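Local structure of molybdopterin-guanine dinucleotide biosynthesis protein B (Bacillus subtilis subsp. spizizenii, 4OYH) at residues S21-F26 against L107-K112; I27-E32 against H157-V162. The protein probably binds GTP, hydrolyses it weakly, and may act as an adapter in the making and use of the molybdopterin guanine dinucleotide cofactor. The protein carries 2 engineered substitutions. One frame throughout, in Å; residues are numbered along the deposited sequence.

Contact 1: S21-F26 against L107-K112. With SO4 (sulfate ion), chain F; SO4 (sulfate ion), chain G.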
ATOM      1  N   SER A  21     -12.339 -20.949  10.311  1.00 46.71           N
ATOM      2  CA  SER A  21     -13.583 -20.655  11.048  1.00 48.60           C
ATOM      3  C   SER A  21     -14.720 -20.044  10.197  1.00 30.45           C
ATOM      4  O   SER A  21     -15.850 -20.002  10.622  1.00 39.70           O
ATOM      5  CB  SER A  21     -13.263 -19.697  12.209  1.00 42.40           C
ATOM      6  OG  SER A  21     -12.206 -20.223  12.993  1.00 63.79           O
ATOM      7  N   GLY A  22     -14.409 -19.539   9.015  1.00 29.20           N
ATOM      8  CA  GLY A  22     -15.346 -18.744   8.250  1.00 35.99           C
ATOM      9  C   GLY A  22     -15.076 -17.250   8.352  1.00 34.81           C
ATOM     10  O   GLY A  22     -15.967 -16.445   8.077  1.00 34.14           O
ATOM     11  N   LYS A  23     -13.858 -16.857   8.731  1.00 37.34           N
ATOM     12  CA  LYS A  23     -13.597 -15.428   8.958  1.00 48.80           C
ATOM     13  C   LYS A  23     -13.757 -14.629   7.674  1.00 43.21           C
ATOM     14  O   LYS A  23     -14.457 -13.627   7.682  1.00 34.64           O
ATOM     15  CB  LYS A  23     -12.209 -15.172   9.535  1.00 47.73           C
ATOM     16  CG  LYS A  23     -12.032 -15.571  10.987  1.00 38.54           C
ATOM     17  CD  LYS A  23     -10.627 -15.261  11.480  1.00 31.16           C
ATOM     18  CE  LYS A  23      -9.576 -16.140  10.799  1.00 36.05           C
ATOM     19  NZ  LYS A  23      -8.266 -15.473  10.763  1.00 50.70           N
ATOM     20  N   THR A  24     -13.147 -15.053   6.562  1.00 36.70           N
ATOM     21  CA  THR A  24     -13.152 -14.163   5.384  1.00 35.59           C
ATOM     22  C   THR A  24     -14.520 -14.137   4.684  1.00 32.23           C
ATOM     23  O   THR A  24     -14.890 -13.124   4.086  1.00 39.22           O
ATOM     24  CB  THR A  24     -12.017 -14.481   4.357  1.00 56.21           C
ATOM     25  OG1 THR A  24     -12.566 -14.874   3.101  1.00 55.71           O
ATOM     26  CG2 THR A  24     -11.054 -15.517   4.857  1.00 41.83           C
ATOM     27  N   THR A  25     -15.322 -15.183   4.833  1.00 33.26           N
ATOM     28  CA  THR A  25     -16.706 -15.133   4.352  1.00 40.05           C
ATOM     29  C   THR A  25     -17.522 -14.156   5.161  1.00 32.89           C
ATOM     30  O   THR A  25     -18.239 -13.358   4.620  1.00 35.74           O
ATOM     31  CB  THR A  25     -17.381 -16.513   4.396  1.00 40.44           C
ATOM     32  OG1 THR A  25     -17.182 -17.152   3.137  1.00 48.00           O
ATOM     33  CG2 THR A  25     -18.863 -16.404   4.613  1.00 46.84           C
ATOM     34  N   PHE A  26     -17.441 -14.249   6.470  1.00 27.22           N
ATOM     35  CA  PHE A  26     -18.088 -13.274   7.308  1.00 36.24           C
ATOM     36  C   PHE A  26     -17.708 -11.828   6.929  1.00 31.35           C
ATOM     37  O   PHE A  26     -18.581 -11.000   6.687  1.00 27.63           O
ATOM     38  CB  PHE A  26     -17.738 -13.568   8.759  1.00 28.22           C
ATOM     39  CG  PHE A  26     -18.504 -12.783   9.710  1.00 32.49           C
ATOM     40  CD1 PHE A  26     -19.866 -12.719   9.619  1.00 29.14           C
ATOM     41  CD2 PHE A  26     -17.852 -12.073  10.721  1.00 46.02           C
ATOM     42  CE1 PHE A  26     -20.586 -11.945  10.521  1.00 40.79           C
ATOM     43  CE2 PHE A  26     -18.555 -11.331  11.620  1.00 26.40           C
ATOM     44  CZ  PHE A  26     -19.918 -11.257  11.531  1.00 38.34           C
ATOM     45  N   LEU A 107     -12.558  -2.425   9.568  1.00 32.47           N
ATOM     46  CA  LEU A 107     -12.735  -3.849   9.817  1.00 34.00           C
ATOM     47  C   LEU A 107     -11.367  -4.489   9.878  1.00 27.88           C
ATOM     48  O   LEU A 107     -10.591  -4.373   8.934  1.00 25.50           O
ATOM     49  CB  LEU A 107     -13.548  -4.520   8.700  1.00 29.00           C
ATOM     50  CG  LEU A 107     -14.742  -5.432   8.989  1.00 31.79           C
ATOM     51  CD1 LEU A 107     -14.952  -6.393   7.859  1.00 23.75           C
ATOM     52  CD2 LEU A 107     -14.623  -6.161  10.260  1.00 29.89           C
ATOM     53  N   ILE A 108     -11.058  -5.153  10.985  1.00 25.46           N
ATOM     54  CA  ILE A 108      -9.767  -5.844  11.105  1.00 25.97           C
ATOM     55  C   ILE A 108      -9.983  -7.363  11.210  1.00 26.48           C
ATOM     56  O   ILE A 108     -10.788  -7.813  12.032  1.00 26.39           O
ATOM     57  CB  ILE A 108      -8.989  -5.370  12.330  1.00 31.50           C
ATOM     58  CG1 ILE A 108      -8.926  -3.831  12.350  1.00 28.09           C
ATOM     59  CG2 ILE A 108      -7.646  -6.053  12.349  1.00 24.95           C
ATOM     60  CD1 ILE A 108      -7.850  -3.255  13.198  1.00 36.66           C
ATOM     61  N   GLU A 109      -9.293  -8.144  10.376  1.00 22.12           N
ATOM     62  CA  GLU A 109      -9.177  -9.587  10.599  1.00 25.47           C
ATOM     63  C   GLU A 109      -7.906  -9.851  11.438  1.00 21.17           C
ATOM     64  O   GLU A 109      -6.812  -9.511  11.005  1.00 25.56           O
ATOM     65  CB  GLU A 109      -9.145 -10.331   9.255  1.00 47.43           C
ATOM     66  CG  GLU A 109      -8.725 -11.810   9.303  1.00 67.68           C
ATOM     67  CD  GLU A 109      -8.897 -12.534   7.948  1.00 66.97           C
ATOM     68  OE1 GLU A 109      -8.308 -13.617   7.770  1.00 70.26           O
ATOM     69  OE2 GLU A 109      -9.624 -12.038   7.066  1.00 71.76           O
ATOM     70  N   GLY A 110      -8.037 -10.454  12.632  1.00 22.30           N
ATOM     71  CA  GLY A 110      -6.849 -10.732  13.483  1.00 34.30           C
ATOM     72  C   GLY A 110      -6.472  -9.686  14.561  1.00 34.55           C
ATOM     73  O   GLY A 110      -7.366  -8.977  14.997  1.00 25.69           O
ATOM     74  N   PHE A 111      -5.187  -9.544  14.920  1.00 31.01           N
ATOM     75  CA  PHE A 111      -4.683  -8.838  16.140  1.00 28.47           C
ATOM     76  C   PHE A 111      -5.557  -9.070  17.340  1.00 31.84           C
ATOM     77  O   PHE A 111      -6.035  -8.079  17.956  1.00 26.01           O
ATOM     78  CB  PHE A 111      -4.562  -7.302  15.991  1.00 27.81           C
ATOM     79  CG  PHE A 111      -3.761  -6.886  14.797  1.00 31.60           C
ATOM     80  CD1 PHE A 111      -2.344  -6.692  14.886  1.00 40.11           C
ATOM     81  CD2 PHE A 111      -4.387  -6.789  13.590  1.00 41.15           C
ATOM     82  CE1 PHE A 111      -1.573  -6.371  13.696  1.00 36.66           C
ATOM     83  CE2 PHE A 111      -3.714  -6.425  12.362  1.00 28.42           C
ATOM     84  CZ  PHE A 111      -2.300  -6.236  12.426  1.00 31.54           C
ATOM     85  N   LYS A 112      -5.788 -10.331  17.693  1.00 34.06           N
ATOM     86  CA  LYS A 112      -6.547 -10.686  18.928  1.00 42.74           C
ATOM     87  C   LYS A 112      -6.208  -9.874  20.184  1.00 33.09           C
ATOM     88  O   LYS A 112      -6.997  -9.790  21.114  1.00 30.50           O
ATOM     89  CB  LYS A 112      -6.273 -12.114  19.322  1.00 44.69           C
ATOM     90  CG  LYS A 112      -6.468 -13.162  18.223  1.00 78.94           C
ATOM     91  CD  LYS A 112      -5.988 -14.499  18.692  1.00 70.35           C
ATOM     92  CE  LYS A 112      -4.673 -14.411  19.365  1.00 81.67           C
ATOM     93  NZ  LYS A 112      -4.932 -14.831  20.774  1.00 81.83           N
TER
HETATM   94  S   SO4 F 201     -10.911 -18.568   7.724  1.00 48.23           S
HETATM   95  O1  SO4 F 201      -9.592 -19.210   7.684  1.00 51.20           O
HETATM   96  O2  SO4 F 201     -10.785 -17.315   7.007  1.00 42.50           O
HETATM   97  O3  SO4 F 201     -11.965 -19.448   7.229  1.00 46.55           O
HETATM   98  O4  SO4 F 201     -11.300 -18.264   9.101  1.00 61.61           O
HETATM   99  S   SO4 G 202      -3.368 -12.655  15.678  1.00 78.77           S
HETATM  100  O1  SO4 G 202      -2.015 -12.115  15.666  1.00 86.39           O
HETATM  101  O2  SO4 G 202      -4.009 -12.508  14.382  1.00 64.63           O
HETATM  102  O3  SO4 G 202      -3.335 -14.072  16.020  1.00109.59           O
HETATM  103  O4  SO4 G 202      -4.086 -11.916  16.697  1.00 86.34           O

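Contact 2: I27-E32 against H157-V162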
ATOM      1  N   ILE A  27     -16.409 -11.553   6.839  1.00 29.17           N
ATOM      2  CA  ILE A  27     -15.895 -10.249   6.417  1.00 33.88           C
ATOM      3  C   ILE A  27     -16.435  -9.841   5.053  1.00 33.26           C
ATOM      4  O   ILE A  27     -16.859  -8.706   4.845  1.00 34.46           O
ATOM      5  CB  ILE A  27     -14.336 -10.255   6.431  1.00 36.34           C
ATOM      6  CG1 ILE A  27     -13.832  -9.974   7.867  1.00 41.66           C
ATOM      7  CG2 ILE A  27     -13.738  -9.189   5.511  1.00 43.14           C
ATOM      8  CD1 ILE A  27     -12.664 -10.847   8.302  1.00 34.61           C
ATOM      9  N   GLU A  28     -16.429 -10.784   4.129  1.00 47.52           N
ATOM     10  CA  GLU A  28     -16.948 -10.566   2.789  1.00 40.67           C
ATOM     11  C   GLU A  28     -18.371 -10.084   2.801  1.00 37.74           C
ATOM     12  O   GLU A  28     -18.704  -9.098   2.151  1.00 38.96           O
ATOM     13  CB  GLU A  28     -16.901 -11.858   2.007  1.00 50.26           C
ATOM     14  CG  GLU A  28     -15.856 -11.946   0.990  1.00 62.65           C
ATOM     15  CD  GLU A  28     -16.351 -12.791  -0.153  1.00 84.17           C
ATOM     16  OE1 GLU A  28     -16.733 -13.955   0.121  1.00 75.68           O
ATOM     17  OE2 GLU A  28     -16.373 -12.287  -1.309  1.00 83.51           O
ATOM     18  N   ARG A  29     -19.219 -10.834   3.497  1.00 31.71           N
ATOM     19  CA  ARG A  29     -20.594 -10.431   3.733  1.00 40.41           C
ATOM     20  C   ARG A  29     -20.702  -9.023   4.308  1.00 39.51           C
ATOM     21  O   ARG A  29     -21.494  -8.215   3.837  1.00 64.03           O
ATOM     22  CB  ARG A  29     -21.282 -11.411   4.659  1.00 40.12           C
ATOM     23  CG  ARG A  29     -22.470 -12.103   4.047  1.00 68.72           C
ATOM     24  CD  ARG A  29     -22.040 -13.159   3.031  1.00 87.06           C
ATOM     25  NE  ARG A  29     -22.733 -14.438   3.220  1.00 92.78           N
ATOM     26  CZ  ARG A  29     -22.698 -15.171   4.337  1.00 92.03           C
ATOM     27  NH1 ARG A  29     -22.011 -14.772   5.405  1.00 84.32           N
ATOM     28  NH2 ARG A  29     -23.360 -16.317   4.384  1.00 87.23           N
ATOM     29  N   ILE A  30     -19.880  -8.701   5.288  1.00 37.14           N
ATOM     30  CA  ILE A  30     -19.890  -7.352   5.853  1.00 34.12           C
ATOM     31  C   ILE A  30     -19.461  -6.272   4.876  1.00 38.16           C
ATOM     32  O   ILE A  30     -20.034  -5.180   4.852  1.00 28.66           O
ATOM     33  CB  ILE A  30     -18.966  -7.247   7.039  1.00 35.58           C
ATOM     34  CG1 ILE A  30     -19.405  -8.217   8.146  1.00 36.61           C
ATOM     35  CG2 ILE A  30     -18.888  -5.785   7.521  1.00 27.94           C
ATOM     36  CD1 ILE A  30     -18.291  -8.497   9.156  1.00 39.65           C
ATOM     37  N   LEU A  31     -18.404  -6.530   4.116  1.00 30.34           N
ATOM     38  CA  LEU A  31     -17.935  -5.511   3.192  1.00 32.42           C
ATOM     39  C   LEU A  31     -18.923  -5.262   2.039  1.00 40.61           C
ATOM     40  O   LEU A  31     -19.150  -4.105   1.660  1.00 37.07           O
ATOM     41  CB  LEU A  31     -16.572  -5.875   2.642  1.00 31.40           C
ATOM     42  CG  LEU A  31     -15.455  -5.886   3.677  1.00 38.53           C
ATOM     43  CD1 LEU A  31     -14.159  -6.426   3.069  1.00 26.57           C
ATOM     44  CD2 LEU A  31     -15.247  -4.485   4.257  1.00 34.85           C
ATOM     45  N   GLU A  32     -19.522  -6.330   1.515  1.00 37.08           N
ATOM     46  CA  GLU A  32     -20.525  -6.224   0.450  1.00 47.53           C
ATOM     47  C   GLU A  32     -21.640  -5.311   0.942  1.00 55.68           C
ATOM     48  O   GLU A  32     -21.974  -4.313   0.307  1.00 51.16           O
ATOM     49  CB  GLU A  32     -21.075  -7.612   0.053  1.00 60.30           C
ATOM     50  CG  GLU A  32     -20.066  -8.513  -0.732  1.00 70.59           C
ATOM     51  CD  GLU A  32     -20.238 -10.039  -0.526  1.00 77.30           C
ATOM     52  OE1 GLU A  32     -19.519 -10.828  -1.185  1.00 81.31           O
ATOM     53  OE2 GLU A  32     -21.077 -10.459   0.294  1.00 86.53           O
ATOM     54  N   HIS A 157     -25.816 -17.918  14.891  1.00 59.85           N
ATOM     55  CA  HIS A 157     -25.264 -18.869  13.929  1.00 64.11           C
ATOM     56  C   HIS A 157     -24.436 -18.126  12.874  1.00 67.08           C
ATOM     57  O   HIS A 157     -24.656 -16.929  12.592  1.00 59.23           O
ATOM     58  CB  HIS A 157     -26.303 -19.794  13.206  1.00 87.17           C
ATOM     59  CG  HIS A 157     -27.716 -19.275  13.093  1.00100.47           C
ATOM     60  ND1 HIS A 157     -28.671 -19.492  14.052  1.00104.80           N
ATOM     61  CD2 HIS A 157     -28.354 -18.669  12.049  1.00 96.16           C
ATOM     62  CE1 HIS A 157     -29.831 -18.972  13.652  1.00 93.47           C
ATOM     63  NE2 HIS A 157     -29.659 -18.473  12.449  1.00 89.46           N
ATOM     64  N   ALA A 158     -23.486 -18.862  12.298  1.00 65.50           N
ATOM     65  CA  ALA A 158     -22.520 -18.313  11.335  1.00 82.20           C
ATOM     66  C   ALA A 158     -23.153 -17.551  10.168  1.00 72.72           C
ATOM     67  O   ALA A 158     -22.592 -16.551   9.700  1.00 83.80           O
ATOM     68  CB  ALA A 158     -21.636 -19.434  10.798  1.00 79.91           C
ATOM     69  N   ASP A 159     -24.315 -18.010   9.718  1.00 68.90           N
ATOM     70  CA  ASP A 159     -24.968 -17.437   8.541  1.00 76.14           C
ATOM     71  C   ASP A 159     -26.104 -16.485   8.908  1.00 70.92           C
ATOM     72  O   ASP A 159     -26.857 -16.048   8.038  1.00 72.11           O
ATOM     73  CB  ASP A 159     -25.499 -18.553   7.642  1.00 84.99           C
ATOM     74  CG  ASP A 159     -24.416 -19.534   7.223  1.00 94.25           C
ATOM     75  OD1 ASP A 159     -23.308 -19.080   6.860  1.00 87.56           O
ATOM     76  OD2 ASP A 159     -24.672 -20.760   7.254  1.00105.64           O
ATOM     77  N   ASP A 160     -26.202 -16.152  10.192  1.00 69.98           N
ATOM     78  CA  ASP A 160     -27.211 -15.224  10.691  1.00 58.41           C
ATOM     79  C   ASP A 160     -26.903 -13.787  10.225  1.00 61.14           C
ATOM     80  O   ASP A 160     -25.839 -13.237  10.553  1.00 54.59           O
ATOM     81  CB  ASP A 160     -27.272 -15.311  12.224  1.00 61.19           C
ATOM     82  CG  ASP A 160     -28.572 -14.744  12.822  1.00 60.07           C
ATOM     83  OD1 ASP A 160     -29.060 -13.694  12.363  1.00 60.10           O
ATOM     84  OD2 ASP A 160     -29.101 -15.353  13.781  1.00 71.40           O
ATOM     85  N   PRO A 161     -27.830 -13.170   9.457  1.00 68.01           N
ATOM     86  CA  PRO A 161     -27.636 -11.812   8.933  1.00 51.48           C
ATOM     87  C   PRO A 161     -27.618 -10.728   9.993  1.00 42.65           C
ATOM     88  O   PRO A 161     -27.077  -9.646   9.761  1.00 37.13           O
ATOM     89  CB  PRO A 161     -28.848 -11.611   8.020  1.00 56.60           C
ATOM     90  CG  PRO A 161     -29.874 -12.503   8.572  1.00 60.69           C
ATOM     91  CD  PRO A 161     -29.125 -13.721   9.017  1.00 67.50           C
ATOM     92  N   VAL A 162     -28.254 -10.990  11.122  1.00 47.82           N
ATOM     93  CA  VAL A 162     -28.219 -10.046  12.235  1.00 51.17           C
ATOM     94  C   VAL A 162     -26.769  -9.832  12.673  1.00 42.99           C
ATOM     95  O   VAL A 162     -26.397  -8.723  13.020  1.00 34.87           O
ATOM     96  CB  VAL A 162     -29.058 -10.539  13.429  1.00 48.63           C
ATOM     97  CG1 VAL A 162     -28.989  -9.555  14.578  1.00 40.55           C
ATOM     98  CG2 VAL A 162     -30.492 -10.729  13.001  1.00 47.83           C
TER

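Contact 1: S21-F26 against L107-K112
Lys23 of the P-loop (Walker A motif) reaches across to Glu109, the last residue of strand 105-109, where the probable GTP site meets the central parallel sheet. The pair is a salt bridge, with Lys23 NZ 3.5 Å from Glu109 OE1, and the two side chains cross at about a right angle. Lys23 sets off beside its own backbone N and bends at chi3 (-68°), which wraps its methylenes past a sulfate before the ammonium reaches OE1 obliquely, out of the carboxylate plane; CE lies 3.2 Å from O4 of this ion (chain F). Glu109 reaches out from the strand end as a nearly straight chain, CG anti to the backbone N (chi1 167°). The sulfate sits in the loop's nest of amides: Lys23 N gives O4 a 2.9 Å bond and Gly22 N gives O3 one of 3.0 Å, while the bond from Ser21 N to O4 is weak. Gly22, the N-cap of helix 23-35, has backbone angles that would jam a CB against the preceding carbonyl O, which calls for glycine. The chain F ion probably marks where a phosphate of the nucleotide would bind, as in P-loop proteins. The lysine chain passes it with CE while its ammonium pairs with Glu109, which ties the lysine to the end of strand 105-109 as the loop amides hold the anion.

Contact 2: I27-E32 against H157-V162
Arg29, on helix 23-35, extends a guanidinium toward Asp159 in the turn leading into helix 161-171. Its CB points toward that turn, but CB, CG and CD have no partner there within 4.2 Å; they serve as a spacer that bends at chi2 (74°) and again at chi3. NE and NH1 likewise stop short of the turn, and the contact falls to the tip: NH2 comes to 3.7 Å from Asp159 OD1, a long salt bridge. The oxygen lies at the edge of the guanidinium, in its plane, yet the carboxylate itself is turned 88° from that plane, so the two groups do not face each other as a paired, two-pronged bridge. Asp159 sets its CG beside its own backbone N (chi1 -56°), bringing OD1 to the arginine. The turn holds its shape by bonds of its own. His157 O accepts from Asp160 N at 3.0 Å, closing a type I beta turn, and Asp160 OD1 accepts from Val162 N at 3.1 Å, on the anti side of the carboxylate. Nearby, Ile30 packs on Val164, Val167 and Leu168, joining the two helices by apolar contact. A long surface salt bridge thus spans from the P-loop helix to the type I turn that leads into helix 161-171, whose start is N-capped by Asp160 in the classic way.

From the N terminus, strand 12-16 leads through the P-loop into helix 23-35, whose first turns supply one side of both contacts. Contact 1 closes a loop of 80 intervening residues when strand 105-109 arrives beside strand 12-16; contact 2 closes a longer one of 124, near the C-terminal end of the chain. Their segments alternate, so the two loops cross rather than nest. With centres 11 Å apart, they meet at Ile27, whose CD1 lies 3.5 Å from Glu109 OE2, and at Leu107, which packs against Ile27, Ile30 and Leu31. Together they tie the P-loop helix to the central sheet and to the approach to helix 161-171, and both touch the second subunit.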